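Long-range contacts in xyloglucanase (Paenibacillus pabuli, PDB 2JEP), which hydrolyses internal beta-1,4-glucosidic linkages in the backbone of xyloglucan, a plant cell-wall polysaccharide, as a family 5 glycoside hydrolase: residues Ile205-Val210 and Thr241-Asn246; Trp46-Gln51 and Pro72-Lys77; Tyr300-Phe305 and Lys352-Val357; Ser255-Met260 and Gln315-Val320. One frame throughout, in Å; residues are numbered along the deposited sequence. Where two conformers were deposited one is given.

Contact 1 of 4, residues Ile205-Val210 and Thr241-Asn246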
# COMPACT_ATOMS: atom_id res chain seq x y z
N ILE A 205 4.73 -15.93 -9.16
CA ILE A 205 6.11 -15.69 -9.61
C ILE A 205 6.89 -14.89 -8.58
O ILE A 205 8.06 -15.21 -8.26
CB ILE A 205 6.11 -14.96 -11.00
CG1 ILE A 205 5.60 -15.90 -12.09
CG2 ILE A 205 7.52 -14.46 -11.37
CD1 ILE A 205 5.10 -15.17 -13.35
N PHE A 206 6.27 -13.83 -8.08
CA PHE A 206 6.89 -13.02 -7.03
C PHE A 206 7.28 -13.88 -5.84
O PHE A 206 8.43 -13.85 -5.37
CB PHE A 206 5.93 -11.88 -6.64
CG PHE A 206 6.17 -11.30 -5.29
CD1 PHE A 206 7.21 -10.41 -5.07
CD2 PHE A 206 5.31 -11.58 -4.24
CE1 PHE A 206 7.36 -9.81 -3.80
CE2 PHE A 206 5.47 -10.99 -3.01
CZ PHE A 206 6.50 -10.12 -2.78
N VAL A 207 6.33 -14.63 -5.29
CA VAL A 207 6.60 -15.40 -4.08
C VAL A 207 7.77 -16.37 -4.32
O VAL A 207 8.74 -16.38 -3.57
CB VAL A 207 5.34 -16.15 -3.59
CG1 VAL A 207 5.69 -17.18 -2.51
CG2 VAL A 207 4.24 -15.15 -3.07
N ASP A 208 7.67 -17.16 -5.38
CA ASP A 208 8.67 -18.19 -5.60
C ASP A 208 10.03 -17.60 -5.95
O ASP A 208 11.07 -18.13 -5.54
CB ASP A 208 8.25 -19.12 -6.72
CG ASP A 208 6.99 -19.94 -6.38
OD1 ASP A 208 6.69 -20.17 -5.21
OD2 ASP A 208 6.33 -20.40 -7.33
N THR A 209 10.04 -16.50 -6.70
CA THR A 209 11.30 -15.87 -7.04
C THR A 209 11.98 -15.31 -5.80
O THR A 209 13.18 -15.51 -5.60
CB THR A 209 11.06 -14.73 -8.08
OG1 THR A 209 10.53 -15.29 -9.29
CG2 THR A 209 12.31 -13.97 -8.40
N VAL A 210 11.23 -14.60 -4.98
CA VAL A 210 11.82 -14.04 -3.76
C VAL A 210 12.38 -15.13 -2.87
O VAL A 210 13.49 -14.99 -2.33
CB VAL A 210 10.78 -13.17 -3.00
CG1 VAL A 210 11.27 -12.86 -1.58
CG2 VAL A 210 10.50 -11.90 -3.81
N THR A 241 -6.82 -16.17 -6.27
CA THR A 241 -6.29 -17.35 -5.64
C THR A 241 -5.12 -17.02 -4.74
O THR A 241 -4.36 -16.09 -5.02
CB THR A 241 -5.90 -18.45 -6.65
OG1 THR A 241 -4.86 -17.97 -7.50
CG2 THR A 241 -7.11 -18.90 -7.48
N LEU A 242 -4.98 -17.77 -3.67
CA LEU A 242 -3.85 -17.60 -2.76
C LEU A 242 -2.63 -18.32 -3.34
O LEU A 242 -2.73 -19.45 -3.81
CB LEU A 242 -4.18 -18.16 -1.37
CG LEU A 242 -5.19 -17.30 -0.60
CD1 LEU A 242 -5.87 -18.14 0.47
CD2 LEU A 242 -4.53 -16.03 -0.03
N PRO A 243 -1.46 -17.67 -3.33
CA PRO A 243 -0.29 -18.35 -3.85
C PRO A 243 0.15 -19.52 -2.98
O PRO A 243 -0.07 -19.49 -1.78
CB PRO A 243 0.78 -17.27 -3.84
CG PRO A 243 0.33 -16.29 -2.87
CD PRO A 243 -1.14 -16.32 -2.83
N THR A 244 0.78 -20.51 -3.58
CA THR A 244 1.51 -21.51 -2.81
C THR A 244 2.84 -20.88 -2.39
O THR A 244 3.26 -19.86 -2.94
CB THR A 244 1.78 -22.79 -3.65
OG1 THR A 244 2.53 -22.47 -4.82
CG2 THR A 244 0.47 -23.46 -4.07
N ASP A 245 3.53 -21.49 -1.44
CA ASP A 245 4.80 -20.94 -0.97
C ASP A 245 5.76 -22.08 -0.66
O ASP A 245 6.35 -22.16 0.42
CB ASP A 245 4.53 -20.04 0.24
CG ASP A 245 5.68 -19.07 0.56
OD1 ASP A 245 6.68 -19.03 -0.18
OD2 ASP A 245 5.55 -18.35 1.56
N ASN A 246 5.94 -22.95 -1.64
CA ASN A 246 6.67 -24.20 -1.41
C ASN A 246 8.19 -24.05 -1.35
O ASN A 246 8.88 -24.98 -0.92
CB ASN A 246 6.28 -25.24 -2.46
CG ASN A 246 4.85 -25.65 -2.38
OD1 ASN A 246 4.15 -25.73 -3.42
ND2 ASN A 246 4.38 -25.92 -1.18
O HOH W 1 5.26 -22.39 -4.46
O HOH W 2 7.67 -20.30 -2.49

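Contact 2 of 4, residues Trp46-Gln51 and Pro72-Lys77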
# COMPACT_ATOMS: atom_id res chain seq x y z
N TRP A 46 2.09 4.42 7.79
CA TRP A 46 2.07 5.68 7.07
C TRP A 46 2.79 5.48 5.74
O TRP A 46 3.88 4.91 5.70
CB TRP A 46 2.73 6.74 7.92
CG TRP A 46 2.80 8.14 7.37
CD1 TRP A 46 1.91 9.13 7.56
CD2 TRP A 46 3.89 8.70 6.60
NE1 TRP A 46 2.37 10.30 6.95
CE2 TRP A 46 3.58 10.05 6.37
CE3 TRP A 46 5.10 8.19 6.12
CZ2 TRP A 46 4.45 10.90 5.67
CZ3 TRP A 46 5.95 9.03 5.43
CH2 TRP A 46 5.62 10.37 5.21
N ASN A 47 2.19 5.95 4.65
CA ASN A 47 2.80 5.88 3.33
C ASN A 47 3.65 7.10 3.06
O ASN A 47 3.20 8.24 3.21
CB ASN A 47 1.74 5.88 2.23
CG ASN A 47 1.11 4.54 1.97
OD1 ASN A 47 1.63 3.75 1.15
ND2 ASN A 47 -0.02 4.28 2.63
N LEU A 48 4.85 6.84 2.56
CA LEU A 48 5.74 7.86 2.04
C LEU A 48 5.32 8.16 0.60
O LEU A 48 6.01 7.83 -0.37
CB LEU A 48 7.19 7.36 2.17
CG LEU A 48 8.32 8.28 1.72
CD1 LEU A 48 8.40 9.56 2.56
CD2 LEU A 48 9.66 7.53 1.78
N GLY A 49 4.14 8.75 0.46
CA GLY A 49 3.52 8.87 -0.83
C GLY A 49 4.10 10.00 -1.67
O GLY A 49 4.61 11.01 -1.15
N ASN A 50 3.92 9.87 -2.98
CA ASN A 50 4.38 10.84 -3.96
C ASN A 50 5.89 11.11 -3.80
O ASN A 50 6.36 12.26 -3.86
CB ASN A 50 3.55 12.13 -3.91
CG ASN A 50 2.20 11.97 -4.56
OD1 ASN A 50 1.73 10.85 -4.78
ND2 ASN A 50 1.53 13.10 -4.83
N GLN A 51 6.64 10.02 -3.64
CA GLN A 51 8.10 10.10 -3.60
C GLN A 51 8.70 9.11 -4.57
O GLN A 51 8.76 9.42 -5.77
CB GLN A 51 8.65 9.97 -2.16
CG GLN A 51 8.07 11.04 -1.18
CD GLN A 51 8.84 12.35 -1.02
OE1 GLN A 51 8.64 13.03 0.00
NE2 GLN A 51 9.71 12.71 -1.99
N PRO A 72 16.21 11.54 6.44
CA PRO A 72 15.89 10.74 7.61
C PRO A 72 15.01 11.48 8.62
O PRO A 72 14.25 10.85 9.36
CB PRO A 72 17.26 10.40 8.21
CG PRO A 72 18.25 10.99 7.38
CD PRO A 72 17.65 11.67 6.21
N GLU A 73 15.12 12.81 8.65
CA GLU A 73 14.35 13.60 9.60
C GLU A 73 12.85 13.43 9.40
O GLU A 73 12.09 13.47 10.36
CB GLU A 73 14.73 15.08 9.51
CG GLU A 73 16.13 15.40 10.08
CD GLU A 73 17.29 15.12 9.14
OE1 GLU A 73 17.11 14.67 8.00
OE2 GLU A 73 18.43 15.38 9.59
N LEU A 74 12.40 13.29 8.16
CA LEU A 74 10.97 13.09 7.91
C LEU A 74 10.50 11.79 8.56
O LEU A 74 9.47 11.74 9.23
CB LEU A 74 10.66 13.10 6.41
CG LEU A 74 9.20 12.83 6.04
CD1 LEU A 74 8.22 13.83 6.69
CD2 LEU A 74 9.04 12.79 4.51
N ILE A 75 11.27 10.73 8.36
CA ILE A 75 10.89 9.44 8.90
C ILE A 75 10.92 9.45 10.43
O ILE A 75 10.03 8.89 11.08
CB ILE A 75 11.79 8.33 8.33
CG1 ILE A 75 11.72 8.28 6.78
CG2 ILE A 75 11.40 6.97 8.92
CD1 ILE A 75 10.28 8.29 6.18
N LYS A 76 11.87 10.18 11.01
CA LYS A 76 11.91 10.33 12.45
C LYS A 76 10.69 11.06 12.97
O LYS A 76 10.17 10.72 14.05
CB LYS A 76 13.21 11.00 12.90
CG LYS A 76 14.41 10.10 12.77
CD LYS A 76 15.68 10.79 13.25
CE LYS A 76 16.88 9.85 13.25
NZ LYS A 76 18.19 10.57 13.21
N LYS A 77 10.22 12.06 12.23
CA LYS A 77 9.03 12.82 12.63
C LYS A 77 7.78 11.94 12.59
O LYS A 77 6.93 11.99 13.50
CB LYS A 77 8.88 14.03 11.71
CG LYS A 77 7.85 15.05 12.12
CD LYS A 77 8.33 15.87 13.31
CE LYS A 77 7.23 16.81 13.78
NZ LYS A 77 7.67 17.61 14.95

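Contact 3 of 4, residues Tyr300-Phe305 and Lys352-Val357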
# COMPACT_ATOMS: atom_id res chain seq x y z
N TYR A 300 -21.24 0.25 6.28
CA TYR A 300 -20.51 -0.24 5.11
C TYR A 300 -19.07 -0.57 5.44
O TYR A 300 -18.55 -1.62 5.07
CB TYR A 300 -20.60 0.79 3.99
CG TYR A 300 -19.93 0.36 2.72
CD1 TYR A 300 -20.55 -0.52 1.88
CD2 TYR A 300 -18.70 0.84 2.37
CE1 TYR A 300 -19.94 -0.93 0.70
CE2 TYR A 300 -18.06 0.43 1.20
CZ TYR A 300 -18.70 -0.43 0.36
OH TYR A 300 -18.06 -0.83 -0.79
N LEU A 301 -18.42 0.31 6.20
CA LEU A 301 -17.07 0.08 6.64
C LEU A 301 -16.98 -1.24 7.44
O LEU A 301 -16.08 -2.05 7.22
CB LEU A 301 -16.60 1.26 7.47
CG LEU A 301 -15.28 1.14 8.22
CD1 LEU A 301 -14.10 0.85 7.27
CD2 LEU A 301 -15.03 2.40 9.01
N GLU A 302 -17.93 -1.43 8.35
CA GLU A 302 -18.01 -2.69 9.10
C GLU A 302 -18.10 -3.92 8.21
O GLU A 302 -17.34 -4.89 8.39
CB GLU A 302 -19.19 -2.60 10.08
CG GLU A 302 -19.63 -3.93 10.69
CD GLU A 302 -18.62 -4.60 11.58
OE1 GLU A 302 -17.78 -3.91 12.23
OE2 GLU A 302 -18.65 -5.87 11.65
N SER A 303 -19.04 -3.92 7.26
CA SER A 303 -19.24 -5.05 6.35
C SER A 303 -17.99 -5.33 5.53
O SER A 303 -17.57 -6.48 5.34
CB SER A 303 -20.40 -4.76 5.39
OG SER A 303 -20.63 -5.84 4.50
N GLN A 304 -17.40 -4.27 4.99
CA GLN A 304 -16.23 -4.41 4.16
C GLN A 304 -15.07 -5.06 4.92
O GLN A 304 -14.45 -6.01 4.46
CB GLN A 304 -15.82 -3.05 3.61
CG GLN A 304 -16.75 -2.53 2.55
CD GLN A 304 -16.54 -3.20 1.24
OE1 GLN A 304 -15.47 -3.01 0.63
NE2 GLN A 304 -17.50 -3.99 0.81
N PHE A 305 -14.71 -4.49 6.06
CA PHE A 305 -13.56 -5.00 6.78
C PHE A 305 -13.85 -6.37 7.38
O PHE A 305 -12.97 -7.25 7.38
CB PHE A 305 -13.06 -4.01 7.83
CG PHE A 305 -12.23 -2.86 7.27
CD1 PHE A 305 -12.32 -2.47 5.94
CD2 PHE A 305 -11.37 -2.16 8.11
CE1 PHE A 305 -11.57 -1.41 5.47
CE2 PHE A 305 -10.62 -1.08 7.64
CZ PHE A 305 -10.73 -0.72 6.31
N LYS A 352 -8.29 -2.20 13.56
CA LYS A 352 -7.88 -2.74 14.86
C LYS A 352 -8.83 -3.84 15.31
O LYS A 352 -8.38 -4.91 15.77
CB LYS A 352 -7.79 -1.60 15.89
CG LYS A 352 -7.38 -2.03 17.32
CD LYS A 352 -5.90 -2.22 17.46
CE LYS A 352 -5.52 -2.63 18.89
NZ LYS A 352 -6.18 -1.83 19.93
N LYS A 353 -10.13 -3.60 15.17
CA LYS A 353 -11.16 -4.58 15.56
C LYS A 353 -10.95 -5.90 14.86
O LYS A 353 -11.05 -6.98 15.47
CB LYS A 353 -12.54 -4.03 15.24
CG LYS A 353 -13.68 -5.00 15.49
CD LYS A 353 -14.99 -4.38 15.10
CE LYS A 353 -16.15 -5.35 15.35
NZ LYS A 353 -17.45 -4.79 14.94
N TYR A 354 -10.66 -5.82 13.57
CA TYR A 354 -10.57 -7.01 12.72
C TYR A 354 -9.12 -7.45 12.49
O TYR A 354 -8.85 -8.22 11.57
CB TYR A 354 -11.34 -6.80 11.41
CG TYR A 354 -12.83 -6.95 11.66
CD1 TYR A 354 -13.34 -8.15 12.11
CD2 TYR A 354 -13.71 -5.90 11.47
CE1 TYR A 354 -14.67 -8.31 12.37
CE2 TYR A 354 -15.04 -6.04 11.74
CZ TYR A 354 -15.53 -7.27 12.20
OH TYR A 354 -16.86 -7.44 12.50
N LYS A 355 -8.23 -6.99 13.37
CA LYS A 355 -6.89 -7.51 13.45
C LYS A 355 -6.15 -7.40 12.13
O LYS A 355 -5.48 -8.32 11.69
CB LYS A 355 -6.91 -8.95 13.97
CG LYS A 355 -7.82 -9.11 15.17
CD LYS A 355 -7.36 -8.31 16.32
N MET A 356 -6.23 -6.20 11.55
CA MET A 356 -5.54 -5.91 10.31
C MET A 356 -4.85 -4.55 10.41
O MET A 356 -5.16 -3.76 11.30
CB MET A 356 -6.49 -6.01 9.12
CG MET A 356 -7.75 -5.17 9.26
SD MET A 356 -9.00 -5.41 7.99
CE MET A 356 -9.54 -7.08 8.37
N VAL A 357 -3.87 -4.30 9.53
CA VAL A 357 -3.00 -3.13 9.70
C VAL A 357 -3.50 -1.97 8.86
O VAL A 357 -3.58 -2.09 7.64
CB VAL A 357 -1.56 -3.44 9.28
CG1 VAL A 357 -0.66 -2.21 9.45
CG2 VAL A 357 -0.99 -4.66 10.03

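Contact 4 of 4, residues Ser255-Met260 and Gln315-Val320. With EDO (1,2-ethanediol), chain D.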
# COMPACT_ATOMS: atom_id res chain seq x y z
N SER A 255 1.87 -25.01 9.49
CA SER A 255 0.52 -24.54 9.82
C SER A 255 0.41 -23.02 9.75
O SER A 255 -0.67 -22.47 9.94
CB SER A 255 0.16 -24.98 11.23
OG SER A 255 1.08 -24.43 12.15
N GLN A 256 1.54 -22.32 9.50
CA GLN A 256 1.53 -20.85 9.43
C GLN A 256 1.77 -20.35 8.04
O GLN A 256 2.25 -21.09 7.18
CB GLN A 256 2.60 -20.25 10.34
CG GLN A 256 2.31 -20.46 11.82
CD GLN A 256 3.32 -19.82 12.73
OE1 GLN A 256 4.15 -19.01 12.30
NE2 GLN A 256 3.28 -20.21 14.00
N LYS A 257 1.35 -19.10 7.81
CA LYS A 257 1.60 -18.40 6.55
C LYS A 257 2.71 -17.38 6.74
O LYS A 257 2.92 -16.88 7.84
CB LYS A 257 0.34 -17.65 6.09
CG LYS A 257 -0.96 -18.42 6.20
CD LYS A 257 -0.94 -19.67 5.37
CE LYS A 257 -2.29 -20.39 5.40
NZ LYS A 257 -2.55 -21.07 6.70
N ARG A 258 3.42 -17.08 5.65
CA ARG A 258 4.27 -15.88 5.62
C ARG A 258 3.87 -15.01 4.43
O ARG A 258 4.71 -14.36 3.77
CB ARG A 258 5.77 -16.20 5.60
CG ARG A 258 6.29 -16.67 6.98
CD ARG A 258 6.25 -15.55 8.01
NE ARG A 258 6.81 -15.95 9.29
CZ ARG A 258 6.14 -16.66 10.20
NH1 ARG A 258 4.87 -17.02 10.04
NH2 ARG A 258 6.75 -17.02 11.32
N ILE A 259 2.56 -15.02 4.16
CA ILE A 259 1.97 -14.17 3.14
C ILE A 259 0.86 -13.35 3.79
O ILE A 259 0.13 -13.85 4.64
CB ILE A 259 1.44 -14.98 1.94
CG1 ILE A 259 2.61 -15.68 1.25
CG2 ILE A 259 0.68 -14.08 0.95
CD1 ILE A 259 2.18 -16.67 0.23
N MET A 260 0.81 -12.07 3.43
CA MET A 260 -0.22 -11.13 3.89
C MET A 260 -1.01 -10.67 2.66
O MET A 260 -0.48 -10.70 1.55
CB MET A 260 0.41 -9.87 4.49
CG MET A 260 1.49 -10.09 5.49
SD MET A 260 2.24 -8.53 5.98
CE MET A 260 2.91 -8.94 7.61
N GLN A 315 -7.92 -17.43 8.28
CA GLN A 315 -7.15 -18.52 7.67
C GLN A 315 -5.66 -18.38 7.91
O GLN A 315 -4.86 -19.17 7.38
CB GLN A 315 -7.45 -18.58 6.17
CG GLN A 315 -8.93 -18.71 5.80
CD GLN A 315 -9.68 -19.78 6.59
OE1 GLN A 315 -10.60 -19.48 7.37
NE2 GLN A 315 -9.29 -21.02 6.40
N GLY A 316 -5.28 -17.38 8.69
CA GLY A 316 -3.88 -17.19 9.06
C GLY A 316 -3.11 -16.19 8.21
O GLY A 316 -1.89 -16.05 8.38
N TYR A 317 -3.80 -15.46 7.34
CA TYR A 317 -3.15 -14.41 6.54
C TYR A 317 -3.40 -13.04 7.17
O TYR A 317 -4.55 -12.61 7.24
CB TYR A 317 -3.71 -14.40 5.12
CG TYR A 317 -3.49 -15.67 4.34
CD1 TYR A 317 -2.32 -15.86 3.63
CD2 TYR A 317 -4.45 -16.68 4.31
CE1 TYR A 317 -2.08 -17.02 2.93
CE2 TYR A 317 -4.23 -17.85 3.59
CZ TYR A 317 -3.05 -18.01 2.89
OH TYR A 317 -2.81 -19.14 2.16
N PRO A 318 -2.34 -12.36 7.61
CA PRO A 318 -2.56 -10.96 7.97
C PRO A 318 -3.10 -10.17 6.79
O PRO A 318 -2.80 -10.48 5.64
CB PRO A 318 -1.15 -10.47 8.33
CG PRO A 318 -0.39 -11.71 8.69
CD PRO A 318 -0.93 -12.75 7.75
N VAL A 319 -3.89 -9.15 7.08
CA VAL A 319 -4.38 -8.21 6.08
C VAL A 319 -3.79 -6.84 6.39
O VAL A 319 -3.76 -6.41 7.55
CB VAL A 319 -5.92 -8.16 6.08
CG1 VAL A 319 -6.46 -7.02 5.22
CG2 VAL A 319 -6.47 -9.50 5.57
N VAL A 320 -3.29 -6.21 5.33
CA VAL A 320 -2.82 -4.84 5.40
C VAL A 320 -3.71 -3.97 4.52
O VAL A 320 -3.77 -4.19 3.30
CB VAL A 320 -1.34 -4.75 4.93
CG1 VAL A 320 -0.84 -3.29 4.97
CG2 VAL A 320 -0.43 -5.66 5.79
C1 EDO D . 10.53 -18.22 11.06
O1 EDO D . 11.28 -17.45 10.11
C2 EDO D . 10.55 -17.48 12.40
O2 EDO D . 9.60 -16.39 12.39
O HOH W 3 -0.41 -17.92 9.75
O HOH W 4 -5.21 -21.81 7.40

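Contact 1 of 4, residues Ile205-Val210 and Thr241-Asn246
Val-207 meets the loop Thr241-Asn246 with both methyls, and the packing is tightest at Asp-245. With CG1 anti to the backbone N (chi1 168°), that methyl lies 3.1 Å from Asp-245 OD1, a short CH-to-oxygen approach, and 3.6 Å from Thr-244 O. CG2 branches to Pro-243, 4.1 Å from its CG. An alanine here would probably open a gap between the helix and Pro-243, and leave the Asp-245 carboxylate without the methyl that abuts it.

The other side is wet. Between Asp-208 and Thr241-Asn246 the polar link is made by water. One water donates to Asp-208 OD1 (2.7 Å), accepts from Asn-246 N and hydrogen-bonds Thr-244 OG1. A second donates both to Asp-208 OD1, at 2.9 Å, and to Asp-245 OD1, at 2.8 Å. It thus separates two carboxylates whose like charges would probably repel; Arg-211 forms a salt bridge with Asp-245 OD2, which likely eases that repulsion.

Pro-243 and Asp-245 also touch Ile-259, so the loop is wedged between helix 193-211 and the start of strand 259-265. This is peripheral packing in a TIM barrel: a connecting loop on the flank of an outer helix.

Contact 2 of 4, residues Trp46-Gln51 and Pro72-Lys77
Trp-46, whose indole packs on Leu-74 and Ile-75, has its ring N-H committed elsewhere: NE1 is hydrogen-bonded to Asp-362 OD2, which fixes one edge of the ring while the six-membered part is left to the helix. Between Trp46-Gln51 and Pro72-Lys77 themselves the evidence is for apolar packing alone, with 156 Å² of surface buried.

CG of Trp-46 stands anti to the backbone N (chi1 -179°), and the benzo end of the indole extends to the helix. Its CH2 comes within 4.2 Å of Leu-74 CD2, and its CZ3 lies 4.5 Å from Ile-75 CD1; both methyls approach the ring obliquely. Leu-48, two residues on and pointing the same way, supplies the closest approach: its CD1 is 3.8 Å from Leu-74 CD2. The same CD1 lies 4.3 Å from Ile-75 CD1. Three methyls and the benzo end of the indole therefore pack together, with the leucine side chains slanting past each other.

Strand 46-48 and helix 72-77 run antiparallel at 168°, their axes 11.0 Å apart, as expected of a first beta-alpha unit in a TIM barrel. Asn-47, between the two helix-facing residues, points the opposite way and bonds Arg-87, Gly-322 and Tyr-360. Strand 45-48 lies between strands 85-88 and 357-362, while helix 106-120 flanks the packing layer, with Val-115 against Leu-48 and Tyr-118 and Ala-119 against Ile-75.

Contact 3 of 4, residues Tyr300-Phe305 and Lys352-Val357
Glu-302 reaches Lys-353 and Tyr-354 by setting CG anti to its backbone N (chi1 165°) and then bending at chi2 (64°), whereas the Lys-353 chain comes to meet it fully extended. Tyr300-Phe305 lies on outer helix 298-313 of the TIM barrel, and Lys352-Val357 runs from the end of the neighbouring helix 336-353 to the start of strand 357-362. Helix 336-353 ends here in a Schellman motif, in which Lys-355 has positive phi, its N bonds Lys-352 O, and Met-356 N bonds Ala-351 O.

The carboxylate divides its oxygens between two donors. Tyr-354 OH donates to Glu-302 OE2 over a short 2.5 Å, and OE2 receives it on its syn lone pair; the carboxylate carbon lies near the plane of the tyrosine ring at its edge. Lys-353 NZ forms a salt bridge with Glu-302 OE1 at 2.9 Å, arriving from above the carboxylate plane, 39° out of it. Lys-350 pairs with the same OE1, so two positive charges would probably hold Glu-302 ionised. A glutamine in its place would probably leave both lysines without their counter-charge and weaken the grip on the tyrosine hydroxyl.

Beside these polar bonds is apolar packing: Phe-305 CB is 4.2 Å from Tyr-354 CD2. In the conformer described, Met-356 makes an oblique Met-aromatic contact with Phe-305, its SD 4.5 Å from the ring centroid, and its CE sits 3.6 Å from Phe-305 O.

Contact 4 of 4, residues Ser255-Met260 and Gln315-Val320
Lys-257, in the conformer described, lies across Tyr-317 and touches Gln315-Val320 with every side-chain atom. CB starts 3.6 Å from Gly-316 O. CG stands over the centre of the Tyr-317 ring, 3.8 Å from its centroid and 13° off the normal, a CH-pi contact. CD continues over the same face, 3.7 Å from Tyr-317 CZ, and CE reaches Tyr-317 OH at 3.5 Å. A final bend at chi4 (-73°) turns NZ to Gln-315 O, to which it donates at 3.1 Å, nearly along the C=O axis. A water reinforces the bond, accepting from Lys-257 NZ at 2.8 Å and donating to Gln-315 O. Another water joins Lys-257 N to Gly-316 O.

Farther on, Met-260 CG packs 3.9 Å from Pro-318 CB, and its SD touches Val-320 CG2, where adjacent parallel strands 259-265 and 319-324 of the barrel begin. Gly-316, at positive phi, ends the preceding helix in a Schellman motif.

Ile-259 O is buried with no polar partner, facing the edge of the Tyr-317 ring. The Lys-257 ammonium donates to a carbonyl just past the C-terminal end of helix 298-313, where the helix dipole would probably strengthen the attraction, while the aliphatic chain shields one tyrosine face.

From the N terminus, contact 2 comes first, closing the loop that joins the first barrel strand to its outer helix. Contact 1 follows in series, its centre about 30 Å away on the opposite side of the chain's centre, and folds the loop after helix 231-235 onto helix 193-211. Contacts 4 and 3 then cross: Ser255-Met260 opens contact 4, Tyr300-Phe305 opens contact 3, and Gln315-Val320 and Lys352-Val357 close them in the same order. They meet where Val-357 N lies 2.9 Å from Val-319 O, a probable hydrogen bond that carries the sheet to its last strand. Contacts 1 and 4 touch through Leu-242 on Tyr-317 and Val-207 on Ile-259, tying that loop to the barrel wall.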